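Local structure of histidinol-phosphate aminotransferase (Clostridium acetobutylicum, 3FTB) at residues 100-105 with 139-144; 123-128 with 135-140. The protein probably acts as a pyridoxal 5'-phosphate-dependent aminotransferase that forms histidinol phosphate in histidine biosynthesis. One frame throughout, in Å; residues are numbered along the deposited sequence.

Interaction 1: residues 100-105 with 139-144; sequences KILIIV and ISKIDD
Lys-100 and Leu-102, on a parallel strand of the seven-stranded sheet of this class I/II aminotransferase, meet Lys-141 and Asp-144 in the connection that carries the chain from strand 121-126 to strand 147-151. That connection is a beta-alpha-beta crossover, and strand 100-105 lies between the two strands it joins. One half of the contact is apolar. Leu-102, whose side chain leaves the strand toward the helix, sets CD1 against the aliphatic part of Lys-141, and the two side chains cross at about a right angle. CD1 of Leu-102 lies 3.3 Å from CD of Lys-141, tighter than an ordinary van der Waals contact, and 3.9 Å from its CB. The lysine therefore gives the strand its methylenes, while its chain bends at the last torsion (chi4 30°) and carries NZ away from the leucine to a salt bridge with Asp-137.

The other half is polar and lies nearer the surface. Lys-100 is extended throughout, and Asp-144 O lies beside its chain, 3.0 Å from CD, 3.1 Å from CE and 3.0 Å from NZ. Because this oxygen does not sit off the end of the ammonium group, the direct NZ to O hydrogen bond is weak; the closeness of the two carbons is tight and perhaps doubtful. Water 1 supplements the bond, accepting from Lys-100 NZ at 2.7 Å and donating to Asp-144 O at 2.6 Å. The carboxylate OD2 of Asp-144 stays 5.1 Å from Lys-100 NZ, near enough for a modest electrostatic attraction at most.

In the sheet, strand 100-105 pairs with 121-126 and 147-151, Leu-102 also touching Val-123 and Val-148, while Ile-139 and Ile-142 pack against helix 163-176.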
ATOM      1  N   LYS A 100       2.826  24.199   7.732  1.00 39.48           N
ATOM      2  CA  LYS A 100       1.666  24.855   8.330  1.00 38.01           C
ATOM      3  C   LYS A 100       0.443  24.809   7.416  1.00 41.95           C
ATOM      4  O   LYS A 100       0.529  25.131   6.230  1.00 44.10           O
ATOM      5  CB  LYS A 100       1.993  26.297   8.676  1.00 31.40           C
ATOM      6  CG  LYS A 100       0.944  26.983   9.512  1.00 38.73           C
ATOM      7  CD  LYS A 100       1.467  28.340   9.923  1.00 39.16           C
ATOM      8  CE  LYS A 100       0.594  29.000  10.953  1.00 45.67           C
ATOM      9  NZ  LYS A 100       1.209  30.297  11.348  1.00 40.06           N
ATOM     10  N   ILE A 101      -0.700  24.416   7.970  1.00 36.30           N
ATOM     11  CA  ILE A 101      -1.907  24.277   7.165  1.00 32.56           C
ATOM     12  C   ILE A 101      -3.137  24.896   7.835  1.00 34.78           C
ATOM     13  O   ILE A 101      -3.273  24.880   9.054  1.00 39.72           O
ATOM     14  CB  ILE A 101      -2.195  22.791   6.845  1.00 23.81           C
ATOM     15  CG1 ILE A 101      -3.071  22.668   5.596  1.00 25.44           C
ATOM     16  CG2 ILE A 101      -2.848  22.121   8.040  1.00 31.01           C
ATOM     17  CD1 ILE A 101      -3.117  21.250   4.976  1.00 13.79           C
ATOM     18  N   LEU A 102      -4.025  25.455   7.023  1.00 36.90           N
ATOM     19  CA  LEU A 102      -5.352  25.857   7.479  1.00 35.20           C
ATOM     20  C   LEU A 102      -6.315  24.692   7.264  1.00 37.19           C
ATOM     21  O   LEU A 102      -6.540  24.273   6.124  1.00 31.88           O
ATOM     22  CB  LEU A 102      -5.841  27.071   6.679  1.00 20.05           C
ATOM     23  CG  LEU A 102      -7.193  27.695   7.023  1.00 17.63           C
ATOM     24  CD1 LEU A 102      -7.022  28.568   8.219  1.00 25.97           C
ATOM     25  CD2 LEU A 102      -7.679  28.514   5.832  1.00 20.65           C
ATOM     26  N   ILE A 103      -6.872  24.162   8.350  1.00 34.98           N
ATOM     27  CA  ILE A 103      -7.863  23.103   8.234  1.00 24.48           C
ATOM     28  C   ILE A 103      -9.246  23.681   8.481  1.00 30.16           C
ATOM     29  O   ILE A 103      -9.504  24.273   9.528  1.00 33.56           O
ATOM     30  CB  ILE A 103      -7.595  21.921   9.192  1.00 26.36           C
ATOM     31  CG1 ILE A 103      -6.125  21.506   9.137  1.00 33.50           C
ATOM     32  CG2 ILE A 103      -8.480  20.736   8.816  1.00 20.19           C
ATOM     33  CD1 ILE A 103      -5.775  20.344  10.036  1.00 33.12           C
ATOM     34  N   ILE A 104     -10.114  23.557   7.480  1.00 31.99           N
ATOM     35  CA  ILE A 104     -11.494  23.971   7.617  1.00 28.53           C
ATOM     36  C   ILE A 104     -12.195  22.882   8.404  1.00 27.65           C
ATOM     37  O   ILE A 104     -12.081  21.696   8.080  1.00 23.71           O
ATOM     38  CB  ILE A 104     -12.188  24.168   6.256  1.00 30.48           C
ATOM     39  CG1 ILE A 104     -11.841  25.541   5.680  1.00 32.90           C
ATOM     40  CG2 ILE A 104     -13.705  24.072   6.419  1.00 30.84           C
ATOM     41  CD1 ILE A 104     -10.379  25.895   5.767  1.00 35.14           C
ATOM     42  N   VAL A 105     -12.930  23.288   9.431  1.00 29.99           N
ATOM     43  CA  VAL A 105     -13.427  22.352  10.420  1.00 28.62           C
ATOM     44  C   VAL A 105     -14.793  22.861  10.927  1.00 40.90           C
ATOM     45  O   VAL A 105     -15.022  24.072  10.949  1.00 49.82           O
ATOM     46  CB  VAL A 105     -12.377  22.225  11.549  1.00 25.02           C
ATOM     47  CG1 VAL A 105     -12.508  23.385  12.536  1.00 16.49           C
ATOM     48  CG2 VAL A 105     -12.474  20.875  12.237  1.00 29.66           C
ATOM     49  N   ILE A 139      -9.687  33.608   3.367  1.00 45.34           N
ATOM     50  CA  ILE A 139      -8.943  34.725   2.796  1.00 46.66           C
ATOM     51  C   ILE A 139      -8.035  35.374   3.838  1.00 43.20           C
ATOM     52  O   ILE A 139      -6.829  35.503   3.628  1.00 38.63           O
ATOM     53  CB  ILE A 139      -9.882  35.822   2.263  1.00 48.30           C
ATOM     54  CG1 ILE A 139     -10.898  35.254   1.265  1.00 52.70           C
ATOM     55  CG2 ILE A 139      -9.072  36.942   1.639  1.00 50.43           C
ATOM     56  CD1 ILE A 139     -10.449  35.290  -0.169  1.00 58.75           C
ATOM     57  N   SER A 140      -8.624  35.778   4.960  1.00 44.11           N
ATOM     58  CA  SER A 140      -7.908  36.549   5.973  1.00 42.48           C
ATOM     59  C   SER A 140      -6.837  35.747   6.702  1.00 46.46           C
ATOM     60  O   SER A 140      -6.164  36.271   7.587  1.00 59.42           O
ATOM     61  CB  SER A 140      -8.892  37.135   6.982  1.00 47.01           C
ATOM     62  OG  SER A 140      -9.549  36.106   7.698  1.00 53.06           O
ATOM     63  N   LYS A 141      -6.684  34.479   6.334  1.00 40.04           N
ATOM     64  CA  LYS A 141      -5.725  33.589   6.988  1.00 44.52           C
ATOM     65  C   LYS A 141      -4.689  33.026   6.016  1.00 44.78           C
ATOM     66  O   LYS A 141      -3.737  32.360   6.424  1.00 42.49           O
ATOM     67  CB  LYS A 141      -6.449  32.406   7.641  1.00 44.51           C
ATOM     68  CG  LYS A 141      -7.174  32.717   8.930  1.00 44.33           C
ATOM     69  CD  LYS A 141      -8.006  31.531   9.362  1.00 36.75           C
ATOM     70  CE  LYS A 141      -8.508  31.751  10.766  1.00 44.84           C
ATOM     71  NZ  LYS A 141      -8.670  33.209  10.971  1.00 58.79           N
ATOM     72  N   ILE A 142      -4.876  33.282   4.727  1.00 35.97           N
ATOM     73  CA  ILE A 142      -4.093  32.579   3.719  1.00 48.16           C
ATOM     74  C   ILE A 142      -2.628  33.012   3.613  1.00 45.13           C
ATOM     75  O   ILE A 142      -1.826  32.311   3.005  1.00 54.87           O
ATOM     76  CB  ILE A 142      -4.766  32.603   2.334  1.00 47.45           C
ATOM     77  CG1 ILE A 142      -4.578  31.247   1.652  1.00 46.58           C
ATOM     78  CG2 ILE A 142      -4.234  33.759   1.497  1.00 48.74           C
ATOM     79  CD1 ILE A 142      -5.192  31.174   0.282  1.00 49.04           C
ATOM     80  N   ASP A 143      -2.275  34.150   4.202  1.00 45.08           N
ATOM     81  CA  ASP A 143      -0.864  34.518   4.360  1.00 48.04           C
ATOM     82  C   ASP A 143      -0.271  33.943   5.651  1.00 33.22           C
ATOM     83  O   ASP A 143       0.925  34.044   5.890  1.00 33.76           O
ATOM     84  CB  ASP A 143      -0.683  36.042   4.353  1.00 60.50           C
ATOM     85  CG  ASP A 143      -0.257  36.582   2.999  1.00 74.06           C
ATOM     86  OD1 ASP A 143       0.228  35.792   2.160  1.00 81.36           O
ATOM     87  OD2 ASP A 143      -0.396  37.805   2.781  1.00 78.68           O
ATOM     88  N   ASP A 144      -1.112  33.361   6.494  1.00 33.02           N
ATOM     89  CA  ASP A 144      -0.654  32.786   7.757  1.00 36.55           C
ATOM     90  C   ASP A 144      -0.133  31.357   7.589  1.00 38.10           C
ATOM     91  O   ASP A 144       0.546  30.824   8.469  1.00 41.81           O
ATOM     92  CB  ASP A 144      -1.791  32.795   8.790  1.00 49.68           C
ATOM     93  CG  ASP A 144      -1.896  34.110   9.545  1.00 60.99           C
ATOM     94  OD1 ASP A 144      -3.028  34.503   9.916  1.00 58.05           O
ATOM     95  OD2 ASP A 144      -0.843  34.746   9.771  1.00 67.43           O
TER
HETATM   96  O   HOH W   1       2.474  32.018   9.753  1.00 46.41           O

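Interaction 2: residues 123-128 with 135-140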
ATOM      1  N   VAL A 123      -3.793  25.651  11.772  1.00 32.67           N
ATOM      2  CA  VAL A 123      -4.612  26.839  11.971  1.00 35.19           C
ATOM      3  C   VAL A 123      -6.025  26.475  11.520  1.00 37.79           C
ATOM      4  O   VAL A 123      -6.200  25.923  10.436  1.00 47.75           O
ATOM      5  CB  VAL A 123      -4.086  28.004  11.118  1.00 35.88           C
ATOM      6  CG1 VAL A 123      -4.965  29.232  11.273  1.00 31.57           C
ATOM      7  CG2 VAL A 123      -2.637  28.311  11.481  1.00 34.72           C
ATOM      8  N   PHE A 124      -7.032  26.762  12.340  1.00 33.55           N
ATOM      9  CA  PHE A 124      -8.406  26.358  12.011  1.00 34.97           C
ATOM     10  C   PHE A 124      -9.261  27.470  11.383  1.00 34.95           C
ATOM     11  O   PHE A 124      -9.120  28.660  11.710  1.00 32.12           O
ATOM     12  CB  PHE A 124      -9.128  25.758  13.236  1.00 33.30           C
ATOM     13  CG  PHE A 124      -8.647  24.372  13.627  1.00 34.91           C
ATOM     14  CD1 PHE A 124      -8.870  23.276  12.798  1.00 33.45           C
ATOM     15  CD2 PHE A 124      -7.990  24.161  14.832  1.00 42.06           C
ATOM     16  CE1 PHE A 124      -8.432  22.006  13.154  1.00 26.41           C
ATOM     17  CE2 PHE A 124      -7.548  22.885  15.200  1.00 37.50           C
ATOM     18  CZ  PHE A 124      -7.769  21.812  14.367  1.00 29.05           C
ATOM     19  N   SER A 125     -10.134  27.072  10.458  1.00 21.91           N
ATOM     20  CA  SER A 125     -11.210  27.938   9.993  1.00 21.41           C
ATOM     21  C   SER A 125     -12.538  27.203  10.174  1.00 26.00           C
ATOM     22  O   SER A 125     -12.737  26.098   9.638  1.00 19.42           O
ATOM     23  CB  SER A 125     -11.017  28.361   8.533  1.00 20.69           C
ATOM     24  OG  SER A 125     -12.056  29.242   8.122  1.00 25.76           O
ATOM     25  N   TYR A 126     -13.437  27.807  10.945  1.00 29.22           N
ATOM     26  CA  TYR A 126     -14.678  27.140  11.324  1.00 36.25           C
ATOM     27  C   TYR A 126     -15.838  27.447  10.384  1.00 38.74           C
ATOM     28  O   TYR A 126     -16.076  28.606  10.031  1.00 42.45           O
ATOM     29  CB  TYR A 126     -15.064  27.536  12.748  1.00 39.07           C
ATOM     30  CG  TYR A 126     -14.189  26.928  13.827  1.00 46.28           C
ATOM     31  CD1 TYR A 126     -12.939  27.456  14.113  1.00 46.54           C
ATOM     32  CD2 TYR A 126     -14.620  25.830  14.562  1.00 48.31           C
ATOM     33  CE1 TYR A 126     -12.137  26.908  15.094  1.00 51.47           C
ATOM     34  CE2 TYR A 126     -13.829  25.275  15.549  1.00 55.24           C
ATOM     35  CZ  TYR A 126     -12.586  25.817  15.813  1.00 59.72           C
ATOM     36  OH  TYR A 126     -11.793  25.262  16.798  1.00 65.52           O
ATOM     37  N   LEU A 127     -16.560  26.408   9.977  1.00 28.71           N
ATOM     38  CA  LEU A 127     -17.859  26.612   9.350  1.00 28.75           C
ATOM     39  C   LEU A 127     -18.743  27.371  10.322  1.00 41.28           C
ATOM     40  O   LEU A 127     -18.663  27.168  11.542  1.00 40.78           O
ATOM     41  CB  LEU A 127     -18.521  25.277   9.018  1.00 24.52           C
ATOM     42  CG  LEU A 127     -17.773  24.246   8.178  1.00 21.75           C
ATOM     43  CD1 LEU A 127     -18.630  22.997   8.079  1.00 23.37           C
ATOM     44  CD2 LEU A 127     -17.448  24.802   6.806  1.00 26.86           C
ATOM     45  N   ASP A 128     -19.602  28.232   9.788  1.00 42.26           N
ATOM     46  CA  ASP A 128     -20.486  29.017  10.635  1.00 43.75           C
ATOM     47  C   ASP A 128     -21.604  28.148  11.224  1.00 54.27           C
ATOM     48  O   ASP A 128     -21.524  26.914  11.177  1.00 55.93           O
ATOM     49  CB  ASP A 128     -21.042  30.215   9.869  1.00 35.94           C
ATOM     50  CG  ASP A 128     -22.147  29.833   8.887  1.00 42.40           C
ATOM     51  OD1 ASP A 128     -22.494  28.637   8.785  1.00 38.12           O
ATOM     52  OD2 ASP A 128     -22.679  30.742   8.214  1.00 42.64           O
ATOM     53  N   TYR A 135     -15.645  31.979   3.843  1.00 46.20           N
ATOM     54  CA  TYR A 135     -14.690  32.244   2.766  1.00 38.72           C
ATOM     55  C   TYR A 135     -13.808  33.425   3.102  1.00 36.77           C
ATOM     56  O   TYR A 135     -12.607  33.406   2.850  1.00 43.69           O
ATOM     57  CB  TYR A 135     -15.398  32.480   1.434  1.00 30.25           C
ATOM     58  CG  TYR A 135     -16.191  31.287   0.984  1.00 29.24           C
ATOM     59  CD1 TYR A 135     -15.565  30.212   0.377  1.00 37.03           C
ATOM     60  CD2 TYR A 135     -17.565  31.222   1.185  1.00 29.96           C
ATOM     61  CE1 TYR A 135     -16.286  29.104  -0.028  1.00 40.88           C
ATOM     62  CE2 TYR A 135     -18.292  30.122   0.778  1.00 25.45           C
ATOM     63  CZ  TYR A 135     -17.649  29.063   0.181  1.00 29.26           C
ATOM     64  OH  TYR A 135     -18.364  27.957  -0.220  1.00 32.42           O
ATOM     65  N   GLU A 136     -14.416  34.448   3.679  1.00 39.16           N
ATOM     66  CA  GLU A 136     -13.705  35.664   4.037  1.00 40.00           C
ATOM     67  C   GLU A 136     -12.654  35.406   5.110  1.00 37.54           C
ATOM     68  O   GLU A 136     -11.677  36.149   5.223  1.00 32.06           O
ATOM     69  CB  GLU A 136     -14.692  36.728   4.516  1.00 38.60           C
ATOM     70  CG  GLU A 136     -14.325  38.120   4.063  1.00 38.15           C
ATOM     71  CD  GLU A 136     -14.393  38.260   2.563  1.00 36.83           C
ATOM     72  OE1 GLU A 136     -15.428  37.875   1.975  1.00 41.52           O
ATOM     73  OE2 GLU A 136     -13.409  38.746   1.972  1.00 38.23           O
ATOM     74  N   ASP A 137     -12.866  34.359   5.907  1.00 46.50           N
ATOM     75  CA  ASP A 137     -11.897  33.956   6.926  1.00 46.60           C
ATOM     76  C   ASP A 137     -10.737  33.188   6.303  1.00 43.97           C
ATOM     77  O   ASP A 137      -9.576  33.416   6.643  1.00 47.27           O
ATOM     78  CB  ASP A 137     -12.556  33.100   8.006  1.00 51.48           C
ATOM     79  CG  ASP A 137     -11.635  32.841   9.185  1.00 61.02           C
ATOM     80  OD1 ASP A 137     -11.080  33.817   9.731  1.00 62.27           O
ATOM     81  OD2 ASP A 137     -11.463  31.664   9.568  1.00 62.93           O
ATOM     82  N   ILE A 138     -11.053  32.267   5.396  1.00 37.61           N
ATOM     83  CA  ILE A 138     -10.010  31.574   4.654  1.00 35.98           C
ATOM     84  C   ILE A 138      -9.087  32.606   4.009  1.00 42.25           C
ATOM     85  O   ILE A 138      -7.861  32.502   4.106  1.00 41.48           O
ATOM     86  CB  ILE A 138     -10.592  30.631   3.580  1.00 33.29           C
ATOM     87  CG1 ILE A 138     -11.393  29.505   4.234  1.00 32.57           C
ATOM     88  CG2 ILE A 138      -9.474  30.060   2.698  1.00 27.79           C
ATOM     89  CD1 ILE A 138     -12.083  28.596   3.243  1.00 35.66           C
ATOM     90  N   ILE A 139      -9.687  33.608   3.367  1.00 45.34           N
ATOM     91  CA  ILE A 139      -8.943  34.725   2.796  1.00 46.66           C
ATOM     92  C   ILE A 139      -8.035  35.374   3.838  1.00 43.20           C
ATOM     93  O   ILE A 139      -6.829  35.503   3.628  1.00 38.63           O
ATOM     94  CB  ILE A 139      -9.882  35.822   2.263  1.00 48.30           C
ATOM     95  CG1 ILE A 139     -10.898  35.254   1.265  1.00 52.70           C
ATOM     96  CG2 ILE A 139      -9.072  36.942   1.639  1.00 50.43           C
ATOM     97  CD1 ILE A 139     -10.449  35.290  -0.169  1.00 58.75           C
ATOM     98  N   SER A 140      -8.624  35.778   4.960  1.00 44.11           N
ATOM     99  CA  SER A 140      -7.908  36.549   5.973  1.00 42.48           C
ATOM    100  C   SER A 140      -6.837  35.747   6.702  1.00 46.46           C
ATOM    101  O   SER A 140      -6.164  36.271   7.587  1.00 59.42           O
ATOM    102  CB  SER A 140      -8.892  37.135   6.982  1.00 47.01           C
ATOM    103  OG  SER A 140      -9.549  36.106   7.698  1.00 53.06           O
TER
HETATM  104  O   HOH W   2     -12.462  30.462  11.894  1.00 26.32           O
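Two anti first torsions set up the bond between Ser-125 and Asp-137: the serine hydroxyl lies opposite its own main-chain nitrogen (chi1 -178°), and CG of Asp-137 lies opposite its own N on the helix (chi1 -171°). Both side chains leave their backbones toward the other segment. Ser-125 OG donates to OD2 of Asp-137 at 2.9 Å, and OD2 receives it on its anti lone pair, the one directed away from OD1. The same OD2 takes a second bond from water 2 at 2.8 Å, and that water in turn accepts from Tyr-126 N at 3.0 Å while sitting in plane at the edge of the tyrosine ring. One carboxylate oxygen thus links a side chain and a backbone N-H of the strand to the helix, and OD1 is taken up by a salt bridge to Lys-141, which should limit rotation of the group. Beside the serine, Ile-138 brings CG1 to 4.0 Å from Ser-125 OG, so that one methylene borders the hydroxyl.

Strand 121-126 and helix 135-141 are the first strand and the helix of the beta-alpha-beta unit that continues to strand 147-151; their short segments run nearly antiparallel (161°), the axes 8.5 Å apart. The strand is the outermost of its sheet within the chain and pairs with strand 100-105, while Ile-138 turns to Val-169 of helix 163-176.

Overall arrangement
Interactions 1 and 2 fix the same helix, 135-141, over two neighbouring strands, 100-105 and 121-126, with their centres about 7 Å apart. Neither touches the other subunit. In interaction 1 Leu-102 is buried while Asp-144 is exposed; in interaction 2 Ser-125 and Ile-138 are buried and Asp-137 is only partly exposed. Interaction 1, through residues 141 and 144, combines leucine packing with a weak, water-supplemented bond from a side-chain ammonium to a main-chain carbonyl. Interaction 2, through residues 137 and 138, rests on one side-chain hydrogen bond aided by water. Lys-141 serves the first with its carbons and steadies Asp-137 of the second with its charge. Within the sheet, backbone bonds such as Ile-103 N to Val-123 O join the strands.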